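Protein kinase A regulatory subunit (Trypanosoma cruzi, PDB 6HYI) probably serves as the regulatory subunit of protein kinase A, and here holds one inosine in each of its two cyclic-nucleotide-binding domains. Local coordinates at residues A[67-72]-A[123-128]; A[82-87]-A[107-112]; A[189-194]-A[245-250]; A[236-241]-A[259-264]. All blocks are in the same frame, centred on the assembly; numbering follows the deposited sequence.

How the interactions relate
Interactions 1 and 2 belong to the first cyclic-nucleotide-binding domain, interactions 3 and 4 to the second. Within the first, 82-87/107-112 is nested inside the loop closed by 67-72/123-128; their centres lie about 13 Å apart, they touch where I72 meets Y84, and both reach the same inosine. In the second, the segments of interactions 3 and 4 alternate along the chain, with centres about 17 Å apart and a second inosine in common. Interactions 1 and 3 join equivalent strands of the two domains, about 46 Å apart between centres. Each domain thus has its own barrel and its own cassette, giving the chain two separate nucleoside sites.

Interaction 1 of 4, residues A[67-72]-A[123-128]; sequences KHDDCI and TVKVCT. With NOS (inosine), chain B.
C71 and K125 face each other as a non-hydrogen-bonded antiparallel pair, joining edge strand 71-73 to strand 123-126 in one sheet of the jelly-roll beta barrel that defines a cyclic-nucleotide-binding domain.

Backbone hydrogen bonds bracket this pair. V126 N donates to D70 O over 2.9 Å and almost straight (168°), while I72 N binds V124 O on the far side of the pair. D69 N returns a bond to V126 O, so V126 is held through both its N and its O. The type II turn from K67 to D70 is tied down by K67 N, which meets D70 OD2 from above the carboxylate plane.

Among the polar side chains, K125 reaches across to the turn. Its extended methylenes bend at the last torsion (chi4 71°), and this directs NZ to the backbone D69 O at 2.8 Å rather than to the acid; D69 OD1 stays 4.1 Å from K125 NZ, beyond a salt bridge. A long lysine suits the place because it spans from strand 123-126 to the turn at 67-70. The edge of the H68 ring points in plane at the carbonyls of C127 and T128.

Apolar contacts line the inner side. I72 CD1 meets V124 CG1 at 4.1 Å, and I72 crosses V126 at about a right angle; F66 and L131 also pack on I72 and V126. Beta-branched V124 and V126 suit extended backbone, whereas I72 sits at a corner of the chain with its branched side chain turned to the interior. V124 CG2 approaches the inosine O4' at 3.9 Å. One water bridges the segments, donating to D69 OD1, at 2.6 Å, and to V126 O.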
# COMPACT_ATOMS: atom_id res chain seq x y z
N LYS A 67 -11.54 -20.16 -13.87
CA LYS A 67 -11.30 -20.06 -15.30
C LYS A 67 -11.88 -18.76 -15.83
O LYS A 67 -12.75 -18.14 -15.22
CB LYS A 67 -11.96 -21.24 -16.03
CG LYS A 67 -11.39 -22.61 -15.70
CD LYS A 67 -12.23 -23.70 -16.35
CE LYS A 67 -11.61 -25.08 -16.20
NZ LYS A 67 -10.43 -25.29 -17.09
N HIS A 68 -11.40 -18.37 -17.01
CA HIS A 68 -11.95 -17.22 -17.72
C HIS A 68 -13.47 -17.25 -17.68
O HIS A 68 -14.09 -18.28 -17.94
CB HIS A 68 -11.47 -17.25 -19.17
CG HIS A 68 -11.90 -16.06 -19.97
ND1 HIS A 68 -13.03 -16.07 -20.77
CD2 HIS A 68 -11.38 -14.82 -20.07
CE1 HIS A 68 -13.17 -14.89 -21.33
NE2 HIS A 68 -12.18 -14.11 -20.93
N ASP A 69 -14.06 -16.11 -17.33
CA ASP A 69 -15.49 -15.85 -17.28
C ASP A 69 -16.16 -16.38 -16.02
O ASP A 69 -17.35 -16.12 -15.82
CB ASP A 69 -16.26 -16.34 -18.53
CG ASP A 69 -16.22 -15.34 -19.68
OD1 ASP A 69 -15.74 -14.20 -19.48
OD2 ASP A 69 -16.67 -15.70 -20.79
N ASP A 70 -15.44 -17.11 -15.15
CA ASP A 70 -16.02 -17.49 -13.87
C ASP A 70 -16.26 -16.25 -13.03
O ASP A 70 -15.46 -15.31 -13.03
CB ASP A 70 -15.06 -18.38 -13.08
CG ASP A 70 -15.00 -19.81 -13.59
OD1 ASP A 70 -15.80 -20.18 -14.48
OD2 ASP A 70 -14.15 -20.58 -13.07
N CYS A 71 -17.36 -16.24 -12.29
CA CYS A 71 -17.62 -15.20 -11.30
C CYS A 71 -17.16 -15.70 -9.94
O CYS A 71 -17.72 -16.66 -9.40
CB CYS A 71 -19.10 -14.83 -11.28
SG CYS A 71 -19.58 -13.97 -12.76
N ILE A 72 -16.14 -15.05 -9.38
CA ILE A 72 -15.70 -15.38 -8.03
C ILE A 72 -16.80 -15.05 -7.03
O ILE A 72 -17.04 -15.79 -6.07
CB ILE A 72 -14.39 -14.66 -7.69
CG1 ILE A 72 -13.27 -15.15 -8.60
CG2 ILE A 72 -14.04 -14.89 -6.23
CD1 ILE A 72 -11.98 -14.39 -8.44
N THR A 123 -19.92 -7.64 -9.08
CA THR A 123 -19.51 -8.93 -9.62
C THR A 123 -18.02 -8.93 -9.92
O THR A 123 -17.47 -7.94 -10.41
CB THR A 123 -20.32 -9.23 -10.88
OG1 THR A 123 -21.69 -9.39 -10.51
CG2 THR A 123 -19.84 -10.51 -11.57
N VAL A 124 -17.36 -10.03 -9.59
CA VAL A 124 -15.93 -10.20 -9.82
C VAL A 124 -15.80 -11.32 -10.84
O VAL A 124 -16.11 -12.47 -10.53
CB VAL A 124 -15.19 -10.56 -8.53
CG1 VAL A 124 -13.71 -10.74 -8.77
CG2 VAL A 124 -15.43 -9.51 -7.45
N LYS A 125 -15.34 -11.00 -12.05
CA LYS A 125 -15.37 -11.94 -13.17
C LYS A 125 -13.96 -12.12 -13.72
O LYS A 125 -13.32 -11.16 -14.15
CB LYS A 125 -16.31 -11.42 -14.26
CG LYS A 125 -16.66 -12.43 -15.33
CD LYS A 125 -17.71 -11.86 -16.26
CE LYS A 125 -18.09 -12.85 -17.34
NZ LYS A 125 -18.89 -13.98 -16.80
N VAL A 126 -13.49 -13.37 -13.74
CA VAL A 126 -12.13 -13.65 -14.19
C VAL A 126 -11.98 -13.28 -15.66
O VAL A 126 -12.80 -13.69 -16.50
CB VAL A 126 -11.80 -15.13 -13.94
CG1 VAL A 126 -10.43 -15.48 -14.50
CG2 VAL A 126 -11.86 -15.42 -12.45
N CYS A 127 -10.92 -12.54 -16.00
CA CYS A 127 -10.71 -12.12 -17.38
C CYS A 127 -9.41 -12.62 -18.00
O CYS A 127 -9.16 -12.33 -19.17
CB CYS A 127 -10.83 -10.60 -17.54
SG CYS A 127 -9.71 -9.65 -16.52
N THR A 128 -8.59 -13.35 -17.26
CA THR A 128 -7.47 -14.08 -17.82
C THR A 128 -7.89 -15.53 -18.05
O THR A 128 -8.99 -15.95 -17.68
CB THR A 128 -6.26 -14.00 -16.89
OG1 THR A 128 -6.68 -14.29 -15.55
CG2 THR A 128 -5.64 -12.60 -16.93
N9 NOS B . -14.95 -3.69 -5.55
C4 NOS B . -14.26 -2.77 -6.00
N3 NOS B . -13.02 -2.64 -6.43
C2 NOS B . -12.59 -1.45 -6.92
N1 NOS B . -13.42 -0.37 -6.96
C6 NOS B . -14.66 -0.48 -6.53
O6 NOS B . -15.38 0.48 -6.59
C5 NOS B . -15.11 -1.67 -6.05
N7 NOS B . -16.35 -2.15 -5.53
C8 NOS B . -16.12 -3.45 -5.22
C5' NOS B . -17.03 -7.34 -4.62
O5' NOS B . -17.90 -6.25 -4.36
C4' NOS B . -15.58 -6.91 -4.56
O4' NOS B . -15.26 -6.05 -5.70
C1' NOS B . -14.45 -5.02 -5.27
C2' NOS B . -13.98 -5.31 -3.87
O2' NOS B . -12.83 -6.15 -3.92
C3' NOS B . -15.18 -6.08 -3.35
O3' NOS B . -14.93 -6.85 -2.20
O HOH W 1 -10.14 -11.42 -21.66
O HOH W 2 -14.31 -12.32 -18.36

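Interaction 2 of 4, residues A[82-87]-A[107-112]; sequences KLYIIQ and TAVGEL. With NOS (inosine), chain B.
Y84 and V109 form a hydrogen-bonded antiparallel pair, and I85 with A108 the non-hydrogen-bonded pair beside it, where strands 82-86 and 108-109 adjoin in the jelly-roll barrel just before the phosphate-binding cassette. Y84 N donates to V109 O over 2.9 Å at 178°, V109 N answers to Y84 O, and I86 N extends the ladder to T107 O. At G110, the N-cap of helix 111-116, a positive phi of 99° is combined with close passage of the K82 carbonyl; only a residue without CB fits there.

One side of the ladder carries Y84 and V109. V109 CG2 presses on Y84 CB at 3.6 Å, while the tyrosine ring turns its edge, in plane, to V109 O. The opposite side carries I85 and A108: CD1 of I85 lies only 3.3 Å from A108 CB, so tight that a small alanine suits the place. L83 CD1 packs against the first turn of the helix, 3.7 Å from E111 CB.

The helix start serves the ligand. G110 N donates to the inosine O3' at 2.8 Å, with L112 N adding a weak bond to that atom. E111 CG sits between its backbone N and carbonyl carbon (chi1 85°), and a second bend at chi2 brings the carboxylate to the ribose. Y172 OH holds E111 OE1, leaving E111 OE2 to accept the inosine O2' hydroxyl at 2.8 Å.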
# COMPACT_ATOMS: atom_id res chain seq x y z
N LYS A 82 -16.07 -14.51 2.01
CA LYS A 82 -14.70 -14.98 1.95
C LYS A 82 -13.83 -13.89 1.36
O LYS A 82 -14.31 -13.03 0.61
CB LYS A 82 -14.57 -16.23 1.09
CG LYS A 82 -15.24 -17.45 1.71
CD LYS A 82 -15.15 -18.64 0.77
CE LYS A 82 -16.12 -18.50 -0.39
NZ LYS A 82 -17.50 -18.91 -0.01
N LEU A 83 -12.56 -13.93 1.71
CA LEU A 83 -11.58 -12.98 1.21
C LEU A 83 -10.66 -13.74 0.28
O LEU A 83 -10.11 -14.78 0.67
CB LEU A 83 -10.77 -12.38 2.37
CG LEU A 83 -9.65 -11.43 1.93
CD1 LEU A 83 -10.25 -10.17 1.36
CD2 LEU A 83 -8.77 -11.10 3.13
N TYR A 84 -10.51 -13.26 -0.95
CA TYR A 84 -9.62 -13.90 -1.92
C TYR A 84 -8.44 -12.99 -2.19
O TYR A 84 -8.62 -11.82 -2.52
CB TYR A 84 -10.34 -14.11 -3.25
CG TYR A 84 -11.49 -15.06 -3.17
CD1 TYR A 84 -12.71 -14.66 -2.65
CD2 TYR A 84 -11.36 -16.36 -3.61
CE1 TYR A 84 -13.77 -15.53 -2.58
CE2 TYR A 84 -12.41 -17.24 -3.55
CZ TYR A 84 -13.61 -16.83 -3.03
OH TYR A 84 -14.65 -17.71 -2.96
N ILE A 85 -7.23 -13.53 -2.03
CA ILE A 85 -6.01 -12.84 -2.41
C ILE A 85 -5.47 -13.52 -3.66
O ILE A 85 -5.23 -14.73 -3.67
CB ILE A 85 -4.97 -12.84 -1.28
CG1 ILE A 85 -5.59 -12.35 0.04
CG2 ILE A 85 -3.77 -12.00 -1.72
CD1 ILE A 85 -6.07 -10.90 0.02
N ILE A 86 -5.29 -12.75 -4.71
CA ILE A 86 -4.98 -13.31 -6.02
C ILE A 86 -3.49 -13.62 -6.10
O ILE A 86 -2.65 -12.73 -5.91
CB ILE A 86 -5.38 -12.34 -7.13
CG1 ILE A 86 -6.89 -12.12 -7.10
CG2 ILE A 86 -4.90 -12.86 -8.49
CD1 ILE A 86 -7.34 -10.95 -7.96
N GLN A 87 -3.16 -14.88 -6.38
CA GLN A 87 -1.79 -15.25 -6.69
C GLN A 87 -1.44 -14.86 -8.12
O GLN A 87 -0.43 -14.21 -8.38
CB GLN A 87 -1.61 -16.75 -6.48
CG GLN A 87 -0.25 -17.27 -6.91
CD GLN A 87 -0.12 -18.76 -6.69
OE1 GLN A 87 -0.42 -19.27 -5.62
NE2 GLN A 87 0.33 -19.48 -7.72
N THR A 107 -3.77 -8.56 -5.38
CA THR A 107 -4.88 -7.79 -4.86
C THR A 107 -5.91 -8.71 -4.22
O THR A 107 -5.88 -9.93 -4.37
CB THR A 107 -5.53 -6.91 -5.94
OG1 THR A 107 -6.18 -7.73 -6.93
CG2 THR A 107 -4.48 -6.01 -6.59
N ALA A 108 -6.84 -8.10 -3.48
CA ALA A 108 -7.88 -8.83 -2.78
C ALA A 108 -9.24 -8.52 -3.37
O ALA A 108 -9.49 -7.42 -3.89
CB ALA A 108 -7.88 -8.44 -1.29
N VAL A 109 -10.13 -9.50 -3.30
CA VAL A 109 -11.55 -9.28 -3.54
C VAL A 109 -12.35 -9.87 -2.39
O VAL A 109 -11.97 -10.89 -1.81
CB VAL A 109 -12.06 -9.81 -4.89
CG1 VAL A 109 -11.44 -9.03 -6.03
CG2 VAL A 109 -11.77 -11.30 -5.01
N GLY A 110 -13.46 -9.22 -2.08
CA GLY A 110 -14.31 -9.64 -0.98
C GLY A 110 -14.10 -8.84 0.29
O GLY A 110 -14.85 -9.03 1.25
N GLU A 111 -13.11 -7.95 0.31
CA GLU A 111 -12.79 -7.23 1.54
C GLU A 111 -13.83 -6.18 1.87
O GLU A 111 -14.06 -5.89 3.05
CB GLU A 111 -11.39 -6.61 1.43
CG GLU A 111 -11.33 -5.23 0.76
CD GLU A 111 -11.67 -5.22 -0.73
OE1 GLU A 111 -11.91 -4.12 -1.25
OE2 GLU A 111 -11.70 -6.29 -1.38
N LEU A 112 -14.48 -5.60 0.86
CA LEU A 112 -15.51 -4.60 1.13
C LEU A 112 -16.65 -5.22 1.93
O LEU A 112 -17.12 -4.65 2.92
CB LEU A 112 -16.00 -4.02 -0.20
CG LEU A 112 -16.95 -2.83 -0.26
CD1 LEU A 112 -17.01 -2.33 -1.69
CD2 LEU A 112 -18.33 -3.21 0.22
N9 NOS B . -14.95 -3.69 -5.55
C4 NOS B . -14.26 -2.77 -6.00
N3 NOS B . -13.02 -2.64 -6.43
C2 NOS B . -12.59 -1.45 -6.92
N1 NOS B . -13.42 -0.37 -6.96
C6 NOS B . -14.66 -0.48 -6.53
O6 NOS B . -15.38 0.48 -6.59
C5 NOS B . -15.11 -1.67 -6.05
N7 NOS B . -16.35 -2.15 -5.53
C8 NOS B . -16.12 -3.45 -5.22
C5' NOS B . -17.03 -7.34 -4.62
O5' NOS B . -17.90 -6.25 -4.36
C4' NOS B . -15.58 -6.91 -4.56
O4' NOS B . -15.26 -6.05 -5.70
C1' NOS B . -14.45 -5.02 -5.27
C2' NOS B . -13.98 -5.31 -3.87
O2' NOS B . -12.83 -6.15 -3.92
C3' NOS B . -15.18 -6.08 -3.35
O3' NOS B . -14.93 -6.85 -2.20
O HOH W 3 -16.40 -11.29 1.06

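Interaction 3 of 4, residues A[189-194]-A[245-250]; sequences GEYIIH and VADVVA. With NOS (inosine), chain C.
V249 sets a methyl group squarely on the Y191 ring: CG2 lies 3.5 Å from the ring centroid and 9° off its normal, a CH-pi contact over the middle of the face. D247 comes to the same ring from its edge, its CG 3.4 Å from Y191 CE2, with the carboxylate and ring planes 70° apart. A tyrosine suits this outer side, since its ring offers a face to the valine methyl and an edge to the acid; its CD2 also lies over one face of the H194 ring, toward the rim. The charge of D247 is met elsewhere, by a salt bridge to R215 from OD2 and a hydrogen bond from Y195 N to OD1.

The inner side is aliphatic. I193 and V248 lie side by side, pointing the same way, with I193 CD1 4.0 Å from V248 CG2, which also reaches the inosine O4' at 3.7 Å. Both I192 and I193 face V248 in a classic beta bulge: V248 O accepts I192 N at 2.7 Å and the longer bond from I193 N at 3.2 Å.

The bulged strand 191-193 forms the edge of its jelly-roll sheet. Strand 247-250 separates it from strand 210-215, while Y203 of strand 201-205 packs against I192 and I193, and F186 of strand 181-186 against I192 and A250.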
# COMPACT_ATOMS: atom_id res chain seq x y z
N GLY A 189 13.91 20.46 13.26
CA GLY A 189 15.27 20.01 13.29
C GLY A 189 15.44 18.51 13.27
O GLY A 189 16.58 18.04 13.11
N GLU A 190 14.36 17.75 13.43
CA GLU A 190 14.46 16.31 13.32
C GLU A 190 14.49 15.88 11.86
O GLU A 190 13.87 16.51 11.00
CB GLU A 190 13.30 15.63 14.05
CG GLU A 190 13.47 15.69 15.56
CD GLU A 190 12.45 14.86 16.31
OE1 GLU A 190 11.29 14.78 15.88
OE2 GLU A 190 12.83 14.28 17.36
N TYR A 191 15.26 14.84 11.59
CA TYR A 191 15.42 14.31 10.24
C TYR A 191 14.33 13.28 9.99
O TYR A 191 14.19 12.31 10.74
CB TYR A 191 16.80 13.68 10.06
CG TYR A 191 17.89 14.69 9.76
CD1 TYR A 191 18.10 15.79 10.58
CD2 TYR A 191 18.70 14.54 8.64
CE1 TYR A 191 19.11 16.71 10.30
CE2 TYR A 191 19.72 15.45 8.35
CZ TYR A 191 19.90 16.54 9.19
OH TYR A 191 20.89 17.46 8.91
N ILE A 192 13.55 13.50 8.93
CA ILE A 192 12.57 12.53 8.48
C ILE A 192 13.23 11.47 7.62
O ILE A 192 12.98 10.27 7.78
CB ILE A 192 11.48 13.27 7.70
CG1 ILE A 192 10.82 14.32 8.61
CG2 ILE A 192 10.44 12.29 7.13
CD1 ILE A 192 9.86 15.23 7.89
N ILE A 193 14.11 11.90 6.72
CA ILE A 193 14.91 11.01 5.89
C ILE A 193 16.35 11.46 6.01
O ILE A 193 16.63 12.66 6.05
CB ILE A 193 14.46 11.09 4.42
CG1 ILE A 193 13.03 10.55 4.30
CG2 ILE A 193 15.41 10.32 3.52
CD1 ILE A 193 12.39 10.84 2.94
N HIS A 194 17.26 10.49 6.10
CA HIS A 194 18.69 10.76 6.05
C HIS A 194 19.23 10.34 4.70
O HIS A 194 18.83 9.31 4.14
CB HIS A 194 19.45 9.97 7.12
CG HIS A 194 19.42 10.60 8.47
ND1 HIS A 194 20.39 11.48 8.91
CD2 HIS A 194 18.54 10.46 9.50
CE1 HIS A 194 20.11 11.86 10.14
NE2 HIS A 194 18.99 11.26 10.52
N VAL A 245 19.00 10.17 -1.66
CA VAL A 245 19.96 11.11 -2.20
C VAL A 245 19.83 12.49 -1.58
O VAL A 245 20.44 13.45 -2.05
CB VAL A 245 19.90 11.18 -3.74
CG1 VAL A 245 20.21 9.79 -4.35
CG2 VAL A 245 18.56 11.68 -4.20
N ALA A 246 19.08 12.60 -0.49
CA ALA A 246 18.97 13.85 0.22
C ALA A 246 18.49 13.53 1.63
O ALA A 246 17.85 12.50 1.86
CB ALA A 246 17.98 14.80 -0.47
N ASP A 247 18.82 14.42 2.55
CA ASP A 247 18.11 14.47 3.82
C ASP A 247 16.81 15.22 3.63
O ASP A 247 16.70 16.10 2.77
CB ASP A 247 18.91 15.26 4.85
CG ASP A 247 20.31 14.75 5.04
OD1 ASP A 247 20.46 13.57 5.42
OD2 ASP A 247 21.26 15.53 4.82
N VAL A 248 15.82 14.90 4.46
CA VAL A 248 14.62 15.71 4.57
C VAL A 248 14.45 16.03 6.04
O VAL A 248 14.38 15.11 6.87
CB VAL A 248 13.37 15.02 4.01
CG1 VAL A 248 12.18 15.93 4.16
CG2 VAL A 248 13.58 14.65 2.54
N VAL A 249 14.46 17.32 6.38
CA VAL A 249 14.51 17.79 7.75
C VAL A 249 13.27 18.62 8.03
O VAL A 249 12.91 19.50 7.24
CB VAL A 249 15.78 18.64 7.97
CG1 VAL A 249 15.90 19.07 9.43
CG2 VAL A 249 17.01 17.86 7.52
N ALA A 250 12.64 18.38 9.18
CA ALA A 250 11.51 19.21 9.58
C ALA A 250 11.99 20.61 9.91
O ALA A 250 12.93 20.78 10.68
CB ALA A 250 10.83 18.59 10.81
N9 NOS C . 14.40 14.79 -3.06
C4 NOS C . 14.05 15.79 -3.72
N3 NOS C . 13.01 16.62 -3.70
C2 NOS C . 12.97 17.65 -4.58
N1 NOS C . 13.96 17.86 -5.48
C6 NOS C . 15.00 17.05 -5.54
O6 NOS C . 15.85 17.28 -6.37
C5 NOS C . 15.06 16.01 -4.65
N7 NOS C . 16.01 14.97 -4.39
C8 NOS C . 15.49 14.25 -3.37
C5' NOS C . 15.20 11.44 -0.45
O5' NOS C . 16.11 11.39 -1.54
C4' NOS C . 13.97 12.22 -0.82
O4' NOS C . 14.29 13.64 -0.95
C1' NOS C . 13.59 14.16 -2.02
C2' NOS C . 12.59 13.15 -2.49
O2' NOS C . 11.39 13.22 -1.73
C3' NOS C . 13.34 11.87 -2.16
O3' NOS C . 12.52 10.73 -2.13

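Interaction 4 of 4, residues A[236-241]-A[259-264]; sequences LEFLNN and LNRRHF. With NOS (inosine), chain C.
F238 and R261 mark the closest backbone approach, their CA atoms 6.8 Å apart, where helix 235-240 passes the turn that follows strand 254-260. F238 points into 259-264, which meets one face of its ring with R261 and its edge with F264. Over that face runs the aliphatic part of R261, whose CG stands 3.6 Å from the ring centroid, 14° off the normal. R261 leaves its backbone with CG trans to N (chi1 -169°) and stays extended through NE, so its methylenes slide along the phenyl face and carry the guanidinium beyond it. An arginine suits this place because it offers hydrocarbon to the ring and charge beyond. R261 NH2 then bonds to S299 O and lies 3.0 Å from N241 OD1.

The F238 edge meets F264 in a T-shaped stack, with centroids 5.2 Å apart and planes at 72°. F238 CD2 is the leading atom, 3.6 Å from F264 CD1, and F238 CB also sits over the F264 face. L239 CD2 closes on the edge of F264, at its CZ, from the next helical position. Flat, apolar phenylalanine rings can give an edge to one neighbour and a face to another inside a buried layer, here completed by L202, I272 and L275.

One residue before F238, the carboxylate of E237 turns to the ligand: OE1 accepts from the inosine O3' at 2.6 Å and OE2 from O5' at 2.7 Å. These are the two oxygens that a cyclic phosphate would bridge. The short helix belongs to the phosphate-binding cassette of the cyclic-nucleotide-binding fold, gripping a nucleoside here and packed through F238 against the start of the C-terminal helices.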
# COMPACT_ATOMS: atom_id res chain seq x y z
N LEU A 236 11.14 8.98 -4.62
CA LEU A 236 12.10 8.86 -5.72
C LEU A 236 12.84 7.53 -5.66
O LEU A 236 13.06 6.88 -6.70
CB LEU A 236 13.09 10.02 -5.70
CG LEU A 236 12.45 11.41 -5.86
CD1 LEU A 236 13.55 12.44 -5.87
CD2 LEU A 236 11.62 11.49 -7.14
N GLU A 237 13.25 7.13 -4.46
CA GLU A 237 13.95 5.87 -4.27
C GLU A 237 13.10 4.68 -4.68
O GLU A 237 13.62 3.67 -5.15
CB GLU A 237 14.35 5.76 -2.80
CG GLU A 237 15.44 6.76 -2.38
CD GLU A 237 15.00 8.21 -2.38
OE1 GLU A 237 13.85 8.50 -1.97
OE2 GLU A 237 15.79 9.08 -2.80
N PHE A 238 11.78 4.79 -4.48
CA PHE A 238 10.87 3.70 -4.83
C PHE A 238 10.70 3.61 -6.34
O PHE A 238 10.56 2.52 -6.89
CB PHE A 238 9.48 3.96 -4.25
CG PHE A 238 9.40 4.03 -2.75
CD1 PHE A 238 10.52 3.89 -1.94
CD2 PHE A 238 8.16 4.22 -2.15
CE1 PHE A 238 10.40 3.97 -0.55
CE2 PHE A 238 8.04 4.29 -0.78
CZ PHE A 238 9.15 4.17 0.02
N LEU A 239 10.67 4.76 -7.01
CA LEU A 239 10.48 4.77 -8.46
C LEU A 239 11.71 4.27 -9.19
O LEU A 239 11.60 3.54 -10.18
CB LEU A 239 10.17 6.19 -8.92
CG LEU A 239 8.89 6.80 -8.35
CD1 LEU A 239 8.85 8.27 -8.73
CD2 LEU A 239 7.68 6.04 -8.89
N ASN A 240 12.90 4.65 -8.71
CA ASN A 240 14.12 4.45 -9.48
C ASN A 240 15.11 3.52 -8.78
O ASN A 240 16.24 3.36 -9.27
CB ASN A 240 14.72 5.80 -9.87
CG ASN A 240 13.85 6.54 -10.86
OD1 ASN A 240 13.25 5.92 -11.75
ND2 ASN A 240 13.74 7.85 -10.70
N ASN A 241 14.71 2.89 -7.68
CA ASN A 241 15.45 1.79 -7.07
C ASN A 241 16.88 2.20 -6.69
O ASN A 241 17.87 1.62 -7.13
CB ASN A 241 15.46 0.56 -7.98
CG ASN A 241 14.10 -0.09 -8.09
OD1 ASN A 241 13.37 -0.23 -7.11
ND2 ASN A 241 13.74 -0.49 -9.30
N LEU A 259 3.81 5.64 4.53
CA LEU A 259 3.52 4.43 3.77
C LEU A 259 4.81 3.65 3.57
O LEU A 259 5.82 4.21 3.14
CB LEU A 259 3.00 4.83 2.37
CG LEU A 259 2.74 3.73 1.35
CD1 LEU A 259 1.55 2.91 1.82
CD2 LEU A 259 2.50 4.31 -0.04
N ASN A 260 4.78 2.34 3.85
CA ASN A 260 5.98 1.53 3.62
C ASN A 260 6.13 1.17 2.15
O ASN A 260 5.16 0.99 1.43
CB ASN A 260 5.95 0.25 4.45
CG ASN A 260 7.30 -0.45 4.45
OD1 ASN A 260 7.55 -1.34 3.64
ND2 ASN A 260 8.19 -0.02 5.34
N ARG A 261 7.39 1.06 1.73
CA ARG A 261 7.69 0.73 0.34
C ARG A 261 7.01 -0.55 -0.11
O ARG A 261 6.67 -0.69 -1.30
CB ARG A 261 9.20 0.60 0.19
CG ARG A 261 9.66 0.54 -1.24
CD ARG A 261 11.18 0.47 -1.26
NE ARG A 261 11.68 0.45 -2.62
CZ ARG A 261 12.97 0.42 -2.94
NH1 ARG A 261 13.89 0.41 -1.97
NH2 ARG A 261 13.33 0.40 -4.21
N ARG A 262 6.82 -1.52 0.80
CA ARG A 262 6.22 -2.78 0.38
C ARG A 262 4.78 -2.62 -0.08
O ARG A 262 4.26 -3.50 -0.77
CB ARG A 262 6.32 -3.83 1.49
CG ARG A 262 5.48 -3.52 2.71
CD ARG A 262 5.91 -4.36 3.91
NE ARG A 262 5.36 -3.86 5.18
CZ ARG A 262 4.36 -4.43 5.85
NH1 ARG A 262 3.77 -5.52 5.37
NH2 ARG A 262 3.93 -3.91 6.99
N HIS A 263 4.13 -1.51 0.26
CA HIS A 263 2.76 -1.25 -0.16
C HIS A 263 2.65 -0.26 -1.30
O HIS A 263 1.55 -0.02 -1.80
CB HIS A 263 1.93 -0.77 1.03
CG HIS A 263 1.88 -1.76 2.13
ND1 HIS A 263 2.23 -1.47 3.43
CD2 HIS A 263 1.54 -3.07 2.12
CE1 HIS A 263 2.11 -2.56 4.17
NE2 HIS A 263 1.69 -3.55 3.40
N PHE A 264 3.78 0.29 -1.77
CA PHE A 264 3.75 1.38 -2.73
C PHE A 264 3.07 0.97 -4.03
O PHE A 264 2.20 1.68 -4.54
CB PHE A 264 5.19 1.79 -2.99
CG PHE A 264 5.35 2.90 -3.97
CD1 PHE A 264 4.93 4.19 -3.66
CD2 PHE A 264 5.96 2.67 -5.19
CE1 PHE A 264 5.09 5.22 -4.56
CE2 PHE A 264 6.12 3.70 -6.10
CZ PHE A 264 5.69 4.97 -5.79
N9 NOS C . 14.40 14.79 -3.06
C4 NOS C . 14.05 15.79 -3.72
N3 NOS C . 13.01 16.62 -3.70
C2 NOS C . 12.97 17.65 -4.58
N1 NOS C . 13.96 17.86 -5.48
C6 NOS C . 15.00 17.05 -5.54
O6 NOS C . 15.85 17.28 -6.37
C5 NOS C . 15.06 16.01 -4.65
N7 NOS C . 16.01 14.97 -4.39
C8 NOS C . 15.49 14.25 -3.37
C5' NOS C . 15.20 11.44 -0.45
O5' NOS C . 16.11 11.39 -1.54
C4' NOS C . 13.97 12.22 -0.82
O4' NOS C . 14.29 13.64 -0.95
C1' NOS C . 13.59 14.16 -2.02
C2' NOS C . 12.59 13.15 -2.49
O2' NOS C . 11.39 13.22 -1.73
C3' NOS C . 13.34 11.87 -2.16
O3' NOS C . 12.52 10.73 -2.13